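Local coordinates for protein arsenical resistance operon trans-acting repressor (Bacteroides vulgatus, PDB 3KTB) that probably binds DNA as the trans-acting repressor of an arsenical resistance operon and adopts a thioredoxin-like fold, at residues T47-N50 and Q56-V59; T79-E84 and S98-V103. All coordinates share one frame; numbering follows the deposited sequence.

Contact 1: residues T47-N50 and Q56-V59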
# COMPACT_ATOMS: atom_id res chain seq x y z
N THR A 47 3.12 6.66 -27.15
CA THR A 47 2.03 6.16 -26.32
C THR A 47 0.84 7.11 -26.49
O THR A 47 1.02 8.34 -26.47
CB THR A 47 2.47 6.06 -24.82
OG1 THR A 47 3.50 5.07 -24.69
CG2 THR A 47 1.30 5.69 -23.93
N ARG A 48 -0.35 6.55 -26.72
CA ARG A 48 -1.57 7.36 -26.83
C ARG A 48 -2.51 7.01 -25.72
O ARG A 48 -2.61 5.84 -25.33
CB ARG A 48 -2.36 6.98 -28.07
CG ARG A 48 -1.96 7.62 -29.33
CD ARG A 48 -2.95 7.17 -30.38
NE ARG A 48 -3.79 8.30 -30.69
CZ ARG A 48 -4.19 8.62 -31.91
NH1 ARG A 48 -3.81 7.84 -32.93
NH2 ARG A 48 -4.95 9.70 -32.11
N HIS A 49 -3.26 8.00 -25.26
CA HIS A 49 -4.38 7.72 -24.38
C HIS A 49 -5.68 8.31 -24.92
O HIS A 49 -5.69 9.37 -25.56
CB HIS A 49 -4.12 8.25 -22.97
CG HIS A 49 -2.80 7.82 -22.41
ND1 HIS A 49 -2.49 6.50 -22.17
CD2 HIS A 49 -1.70 8.53 -22.08
CE1 HIS A 49 -1.26 6.41 -21.70
NE2 HIS A 49 -0.75 7.63 -21.64
N ASN A 50 -6.77 7.60 -24.64
CA ASN A 50 -8.11 8.07 -24.97
C ASN A 50 -8.90 8.35 -23.67
O ASN A 50 -9.06 7.46 -22.83
CB ASN A 50 -8.80 7.01 -25.83
CG ASN A 50 -10.25 7.33 -26.13
OD1 ASN A 50 -10.75 8.41 -25.81
ND2 ASN A 50 -10.94 6.37 -26.74
N GLN A 56 -8.40 7.62 -15.80
CA GLN A 56 -7.58 7.77 -14.59
C GLN A 56 -6.20 8.35 -14.89
O GLN A 56 -5.57 8.97 -14.03
CB GLN A 56 -7.46 6.45 -13.82
CG GLN A 56 -6.85 6.60 -12.42
CD GLN A 56 -7.73 6.01 -11.32
OE1 GLN A 56 -8.62 5.20 -11.59
NE2 GLN A 56 -7.47 6.41 -10.08
N VAL A 57 -5.73 8.16 -16.13
CA VAL A 57 -4.43 8.67 -16.52
C VAL A 57 -4.45 10.20 -16.67
O VAL A 57 -3.42 10.85 -16.49
CB VAL A 57 -3.89 7.99 -17.80
CG1 VAL A 57 -4.61 8.52 -19.03
CG2 VAL A 57 -2.39 8.20 -17.92
N TYR A 58 -5.61 10.76 -17.00
CA TYR A 58 -5.77 12.21 -17.15
C TYR A 58 -5.77 12.89 -15.79
O TYR A 58 -5.62 14.11 -15.68
CB TYR A 58 -7.05 12.55 -17.93
CG TYR A 58 -6.98 12.15 -19.40
CD1 TYR A 58 -6.92 13.12 -20.40
CD2 TYR A 58 -6.96 10.82 -19.77
CE1 TYR A 58 -6.84 12.77 -21.73
CE2 TYR A 58 -6.88 10.44 -21.11
CZ TYR A 58 -6.83 11.42 -22.09
OH TYR A 58 -6.75 11.05 -23.41
N VAL A 59 -5.92 12.08 -14.74
CA VAL A 59 -5.79 12.56 -13.37
C VAL A 59 -4.37 12.32 -12.84
O VAL A 59 -3.67 13.26 -12.49
CB VAL A 59 -6.81 11.88 -12.43
CG1 VAL A 59 -6.57 12.32 -11.00
CG2 VAL A 59 -8.23 12.19 -12.86
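His49 meets Val57 and Tyr58 where strand 47-50 faces helix 57-60, in two kinds of contact. The apolar one is a CH-pi contact: Val57 CG2 stands over a face of the imidazole, 4.2 Å from the centroid of the His49 ring and 13° off its normal. It lies toward the rim, closest to His49 NE2, while Val57 CG1 covers the root of the ring at 3.9 Å from His49 CG. His49 CG sits beside the backbone N and anti to the carbonyl carbon (chi1 -51°), which turns this face to the valine. The two side chains cross at about a right angle.

The phenol makes a close polar approach. Tyr58 OH comes to 2.9 Å from the backbone His49 O and 3.5 Å from Asn50 C, so the hydroxyl lies beside the carbonyl groups of both residues; its hydrogen bond is made with Asp11 O of strand 7-11. The imidazole is gripped at both nitrogens, NE2 by Glu8 and ND1 by Glu54, which fixes its rotation; two carboxylates would be expected to favour a protonated ring.

Phe10 of the adjacent parallel strand 7-11 packs edge-to-face with Tyr58 and meets the His49 ring with the planes at about 55°. Arg48 points away from helix 57-60, onto helix 27-41 across the sheet.

Contact 2: residues T79-E84 and S98-V103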
# COMPACT_ATOMS: atom_id res chain seq x y z
N THR A 79 -0.17 16.90 -26.25
CA THR A 79 1.02 16.10 -26.51
C THR A 79 2.14 16.48 -25.57
O THR A 79 2.52 17.63 -25.49
CB THR A 79 1.50 16.32 -27.92
OG1 THR A 79 0.44 15.99 -28.81
CG2 THR A 79 2.69 15.41 -28.21
N LEU A 80 2.67 15.50 -24.85
CA LEU A 80 3.82 15.75 -23.99
C LEU A 80 5.06 15.31 -24.74
O LEU A 80 5.06 14.27 -25.39
CB LEU A 80 3.72 14.98 -22.67
CG LEU A 80 2.46 15.15 -21.82
CD1 LEU A 80 2.57 14.27 -20.58
CD2 LEU A 80 2.24 16.61 -21.45
N VAL A 81 6.10 16.13 -24.66
CA VAL A 81 7.39 15.81 -25.22
C VAL A 81 8.36 15.88 -24.05
O VAL A 81 8.49 16.92 -23.41
CB VAL A 81 7.79 16.79 -26.32
CG1 VAL A 81 9.22 16.52 -26.82
CG2 VAL A 81 6.81 16.68 -27.47
N ASP A 82 8.98 14.73 -23.77
CA ASP A 82 9.78 14.51 -22.56
C ASP A 82 9.09 14.98 -21.28
O ASP A 82 9.72 15.52 -20.39
CB ASP A 82 11.19 15.09 -22.70
CG ASP A 82 12.07 14.27 -23.64
OD1 ASP A 82 12.88 14.87 -24.38
OD2 ASP A 82 11.95 13.01 -23.65
N GLY A 83 7.78 14.76 -21.21
CA GLY A 83 7.01 15.03 -20.01
C GLY A 83 6.32 16.38 -19.95
O GLY A 83 5.44 16.59 -19.11
N GLU A 84 6.70 17.30 -20.84
CA GLU A 84 6.16 18.66 -20.79
C GLU A 84 5.24 18.98 -21.96
O GLU A 84 5.45 18.49 -23.08
CB GLU A 84 7.29 19.67 -20.74
CG GLU A 84 8.10 19.60 -19.47
CD GLU A 84 9.58 19.74 -19.74
OE1 GLU A 84 10.06 19.13 -20.72
OE2 GLU A 84 10.26 20.47 -18.98
N SER A 98 8.80 14.60 -36.68
CA SER A 98 10.03 14.29 -37.39
C SER A 98 11.24 14.87 -36.64
O SER A 98 12.31 14.24 -36.57
CB SER A 98 9.93 14.86 -38.81
OG SER A 98 10.90 14.27 -39.67
N GLU A 99 11.05 16.06 -36.07
CA GLU A 99 12.14 16.72 -35.35
C GLU A 99 12.37 16.06 -33.99
O GLU A 99 13.52 15.84 -33.60
CB GLU A 99 11.88 18.23 -35.21
CG GLU A 99 12.36 19.06 -36.41
CD GLU A 99 11.64 20.42 -36.56
OE1 GLU A 99 11.98 21.17 -37.50
OE2 GLU A 99 10.73 20.72 -35.76
N TRP A 100 11.30 15.73 -33.29
CA TRP A 100 11.43 15.16 -31.94
C TRP A 100 11.98 13.75 -31.96
O TRP A 100 12.44 13.22 -30.94
CB TRP A 100 10.07 15.10 -31.27
CG TRP A 100 9.53 16.42 -30.98
CD1 TRP A 100 10.23 17.57 -30.74
CD2 TRP A 100 8.14 16.75 -30.86
NE1 TRP A 100 9.36 18.60 -30.48
CE2 TRP A 100 8.07 18.13 -30.55
CE3 TRP A 100 6.96 16.02 -30.99
CZ2 TRP A 100 6.86 18.80 -30.37
CZ3 TRP A 100 5.75 16.68 -30.81
CH2 TRP A 100 5.72 18.06 -30.50
N THR A 101 11.96 13.16 -33.14
CA THR A 101 12.10 11.73 -33.30
C THR A 101 13.37 11.40 -34.10
O THR A 101 13.94 10.32 -34.00
CB THR A 101 10.81 11.25 -33.98
OG1 THR A 101 10.10 10.34 -33.12
CG2 THR A 101 11.07 10.66 -35.30
N GLY A 102 13.84 12.36 -34.89
CA GLY A 102 15.01 12.14 -35.71
C GLY A 102 14.68 11.34 -36.96
O GLY A 102 15.55 11.11 -37.79
N VAL A 103 13.43 10.91 -37.08
CA VAL A 103 13.01 10.13 -38.25
C VAL A 103 12.48 11.02 -39.38
O VAL A 103 11.68 11.92 -39.13
CB VAL A 103 11.95 9.07 -37.86
CG1 VAL A 103 11.37 8.40 -39.12
CG2 VAL A 103 12.57 8.03 -36.92
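Val81 and Trp100 are brought together by their first torsions. In Val81 chi1 of 175° sets CG1 anti to the backbone N and CG2 anti to the carbonyl carbon, and both methyls meet the indole. In Trp100 chi1 of -67° places CG anti to the carbonyl carbon, and the ring reaches from helix 94-101 to strand 78-81.

The outcome is a tight CH-pi contact. Val81 CG2 lies 3.3 Å from the centroid of the Trp100 six-membered ring and only 4° off the normal. Its centring is confirmed by the spread of distances: Val81 CG2 is 3.5 Å from Trp100 CZ3 and 3.6 Å from Trp100 CD2, with the other atoms of that ring in the same range. Val81 CG1 extends the cover over the pyrrole part, 4.2 Å from Trp100 CG. Thr79, two residues earlier on the same side of the strand, adds a looser touch, its CG2 4.2 Å from Trp100 CZ3. Leu80, between them, points away.

Both backbones turn next to this pair. Val81 to Glu84 form a type I' beta turn, with Val81 N bonded to Glu84 O at 2.9 Å and both central residues, Asp82 and Gly83, at positive phi. The chain leaves helix 94-101 at Gly102, also of positive phi, whose N bonds to Ser98 O at 2.9 Å.

Ile7 and Val87 also touch the indole. Hairpin 78-81/84-87 followed by helix 94-101 is the C-terminal beta-beta-alpha unit of a thioredoxin-like fold, and here Trp100 packs the helix on it.

In the fold
Contacts 1 and 2 follow one another along the chain and reach the same four-stranded mixed sheet, of strand order 47-50, 7-11, 78-81, 84-87. Their centres are about 17 Å apart and their nearest atoms about 7 Å, without touching. Alternation along the strands puts them on opposite faces: Glu8, Phe10 and Leu80 lie on the side of contact 1, Ile7, Ile9 and Thr79 on that of contact 2, which helix 27-41 shares through Leu39 against Thr101. Strand 7-11 lies between strands 47-50 and 78-81 and gives residues to both faces. In contact 1, Asn50 ND2 bonds to Met14 O, just before Cys15, which forms an interchain disulfide, and Cys16, paired with Cys21.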